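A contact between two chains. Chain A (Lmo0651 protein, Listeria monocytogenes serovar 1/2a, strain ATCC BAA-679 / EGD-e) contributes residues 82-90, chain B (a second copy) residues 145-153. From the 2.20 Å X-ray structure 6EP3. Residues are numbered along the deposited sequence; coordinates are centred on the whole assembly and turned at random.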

# COMPACT_ATOMS: atom_id res chain seq x y z
N GLN A 82 11.26 1.02 8.60
CA GLN A 82 9.87 0.55 8.64
C GLN A 82 9.41 0.12 7.25
O GLN A 82 8.81 -0.96 7.08
N LEU A 83 9.66 0.96 6.24
CA LEU A 83 9.36 0.59 4.86
C LEU A 83 10.09 -0.68 4.44
O LEU A 83 9.52 -1.54 3.77
N MET A 84 11.36 -0.82 4.83
CA MET A 84 12.11 -2.00 4.43
C MET A 84 11.60 -3.26 5.13
O MET A 84 11.62 -4.34 4.54
N GLU A 85 11.12 -3.13 6.36
CA GLU A 85 10.49 -4.27 7.02
C GLU A 85 9.23 -4.70 6.28
O GLU A 85 8.99 -5.90 6.09
N THR A 86 8.43 -3.73 5.83
CA THR A 86 7.27 -4.07 5.01
C THR A 86 7.70 -4.79 3.73
O THR A 86 7.14 -5.84 3.36
N ILE A 87 8.69 -4.24 3.03
CA ILE A 87 9.17 -4.85 1.79
C ILE A 87 9.62 -6.28 2.04
O ILE A 87 9.27 -7.19 1.28
N GLU A 88 10.36 -6.51 3.12
CA GLU A 88 10.92 -7.83 3.33
C GLU A 88 9.86 -8.82 3.78
O GLU A 88 9.95 -10.00 3.45
N ILE A 89 8.83 -8.35 4.50
CA ILE A 89 7.68 -9.21 4.79
C ILE A 89 7.06 -9.69 3.49
O ILE A 89 6.79 -10.89 3.31
N PHE A 90 6.86 -8.77 2.54
CA PHE A 90 6.31 -9.15 1.25
C PHE A 90 7.21 -10.15 0.52
O PHE A 90 6.72 -11.15 -0.02
N GLU B 145 3.46 -1.03 15.33
CA GLU B 145 3.91 0.37 15.30
C GLU B 145 4.48 0.73 13.94
O GLU B 145 5.61 1.21 13.81
N ASN B 146 3.67 0.49 12.90
CA ASN B 146 4.05 0.77 11.52
C ASN B 146 2.87 1.43 10.83
O ASN B 146 2.01 0.76 10.23
N PRO B 147 2.79 2.76 10.90
CA PRO B 147 1.66 3.47 10.28
C PRO B 147 1.57 3.26 8.78
O PRO B 147 0.47 3.32 8.23
N TYR B 148 2.70 3.03 8.10
CA TYR B 148 2.64 2.70 6.68
C TYR B 148 1.80 1.45 6.45
O TYR B 148 0.94 1.42 5.56
N GLN B 149 2.03 0.42 7.27
CA GLN B 149 1.26 -0.81 7.14
C GLN B 149 -0.20 -0.57 7.48
O GLN B 149 -1.10 -1.14 6.83
N VAL B 150 -0.47 0.26 8.49
CA VAL B 150 -1.86 0.56 8.82
C VAL B 150 -2.56 1.23 7.64
O VAL B 150 -3.69 0.86 7.28
N ARG B 151 -1.91 2.20 7.00
CA ARG B 151 -2.53 2.89 5.86
C ARG B 151 -2.73 1.95 4.68
O ARG B 151 -3.75 2.02 3.98
N ILE B 152 -1.76 1.07 4.43
CA ILE B 152 -1.90 0.09 3.35
C ILE B 152 -3.13 -0.78 3.58
O ILE B 152 -3.96 -0.98 2.68
N VAL B 153 -3.26 -1.31 4.80
CA VAL B 153 -4.39 -2.19 5.07
C VAL B 153 -5.70 -1.41 5.08
O VAL B 153 -6.75 -1.96 4.73

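The contact pairs helix 82-90 of chain A with the start of helix 147-153 of chain B; their axes approach to 10.0 Å at 53°, and 434 Å² is buried over both sides. A:Gln82 loses the most area, 76 Å². Its CA-to-CB bond points toward chain B, and chi1 m with chi2 t extends the amide so that A:Gln82 OE1 lies 3.5 Å from B:Tyr148 CE1, at the ring edge. A:Gln82 NE2 comes within 3.1 Å of B:Glu145 O, but the angle is too poor for a hydrogen bond.

B:Tyr148 follows with 69 Å². Its CA-to-CB bond points toward chain A, and chi1 m with chi2 106° offers one ring face to A:Leu83 (m, t). The CD2 methyl of A:Leu83 sits 3.6 Å from the B:Tyr148 ring centroid, only 14° off the normal, the geometry of a CH-pi contact.

A:Thr86 (52 Å², chi1 m) brings a hydroxyl into the contact. B:Gln149 (m, t) starts sideways, yet its end reaches in, and B:Gln149 NE2 donates to A:Thr86 OG1 at 3.0 Å and 157°. A:Thr86 OG1 in turn donates weakly to A:Gln82 O at 3.3 Å. A:Gln82 O also accepts a weak hydrogen bond from B:Asn146 ND2 at 3.4 Å, nearly linear at 171°. Water 1 bridges the two chains, its oxygen accepting from B:Asn146 ND2 (2.7 Å) and donating to A:Glu85 OE2 (2.5 Å).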

# COMPACT_ATOMS: atom_id res chain seq x y z
CB GLN A 82 8.96 1.64 9.19
CG GLN A 82 9.08 1.85 10.70
CD GLN A 82 8.21 3.00 11.20
OE1 GLN A 82 7.88 3.92 10.46
NE2 GLN A 82 7.83 2.93 12.47
CB LEU A 83 9.72 1.74 3.92
CG LEU A 83 8.94 3.03 4.18
CD1 LEU A 83 9.43 4.16 3.31
CD2 LEU A 83 7.45 2.78 3.97
CB MET A 84 13.60 -1.81 4.69
CG MET A 84 14.36 -1.41 3.43
SD MET A 84 16.12 -1.72 3.59
CE MET A 84 16.45 -0.90 5.15
CB GLU A 85 10.18 -3.93 8.48
CG GLU A 85 11.41 -3.71 9.34
CD GLU A 85 11.08 -3.21 10.73
OE1 GLU A 85 11.98 -3.24 11.60
OE2 GLU A 85 9.93 -2.78 10.96
CB THR A 86 6.47 -2.81 4.69
OG1 THR A 86 6.01 -2.22 5.91
CG2 THR A 86 5.27 -3.14 3.81
CB ILE A 87 10.32 -4.01 1.19
CG1 ILE A 87 9.81 -2.64 0.74
CG2 ILE A 87 10.96 -4.74 0.02
CD1 ILE A 87 10.92 -1.69 0.40
CB GLU A 88 12.10 -7.76 4.31
CG GLU A 88 11.81 -8.09 5.74
CD GLU A 88 13.06 -8.50 6.48
OE1 GLU A 88 13.61 -7.67 7.24
OE2 GLU A 88 13.51 -9.65 6.30
CB ILE A 89 6.66 -8.45 5.67
CG1 ILE A 89 7.16 -8.34 7.11
CG2 ILE A 89 5.29 -9.11 5.61
CD1 ILE A 89 6.54 -7.17 7.86
CB PHE A 90 6.09 -7.91 0.39
CG PHE A 90 4.78 -7.22 0.64
CD1 PHE A 90 3.61 -7.95 0.68
CD2 PHE A 90 4.74 -5.86 0.86
CE1 PHE A 90 2.40 -7.32 0.93
CE2 PHE A 90 3.54 -5.22 1.10
CZ PHE A 90 2.37 -5.95 1.14
CB GLU B 145 4.89 0.67 16.43
CG GLU B 145 4.23 0.68 17.81
CD GLU B 145 5.04 -0.02 18.87
OE1 GLU B 145 4.90 -1.25 19.00
OE2 GLU B 145 5.80 0.66 19.59
CB ASN B 146 4.49 -0.51 10.80
CG ASN B 146 5.43 -0.23 9.66
OD1 ASN B 146 5.30 0.78 8.97
ND2 ASN B 146 6.38 -1.13 9.44
CB PRO B 147 1.94 4.94 10.63
CG PRO B 147 2.84 4.88 11.83
CD PRO B 147 3.69 3.66 11.64
CB TYR B 148 4.05 2.52 6.11
CG TYR B 148 4.92 3.74 6.23
CD1 TYR B 148 5.95 3.80 7.16
CD2 TYR B 148 4.72 4.84 5.40
CE1 TYR B 148 6.75 4.92 7.26
CE2 TYR B 148 5.52 5.96 5.50
CZ TYR B 148 6.53 6.00 6.44
OH TYR B 148 7.32 7.12 6.54
CB GLN B 149 1.85 -1.90 8.03
CG GLN B 149 3.31 -2.22 7.73
CD GLN B 149 3.86 -3.30 8.64
OE1 GLN B 149 3.25 -3.64 9.65
NE2 GLN B 149 5.02 -3.85 8.28
CB VAL B 150 -1.94 1.43 10.09
CG1 VAL B 150 -3.37 1.91 10.32
CG2 VAL B 150 -1.42 0.66 11.30
CB ARG B 151 -1.67 4.08 5.44
CG ARG B 151 -1.55 5.19 6.47
CD ARG B 151 -0.72 6.35 5.91
NE ARG B 151 0.67 6.33 6.36
CZ ARG B 151 1.10 6.85 7.50
NH1 ARG B 151 0.25 7.44 8.33
NH2 ARG B 151 2.38 6.77 7.82
CB ILE B 152 -0.62 -0.75 3.23
CG1 ILE B 152 0.51 0.08 2.62
CG2 ILE B 152 -0.88 -2.02 2.43
CD1 ILE B 152 1.89 -0.51 2.87
CB VAL B 153 -4.16 -2.96 6.38
CG1 VAL B 153 -5.30 -3.91 6.65
CG2 VAL B 153 -2.85 -3.72 6.28
O HOH W 1 7.43 -3.01 11.09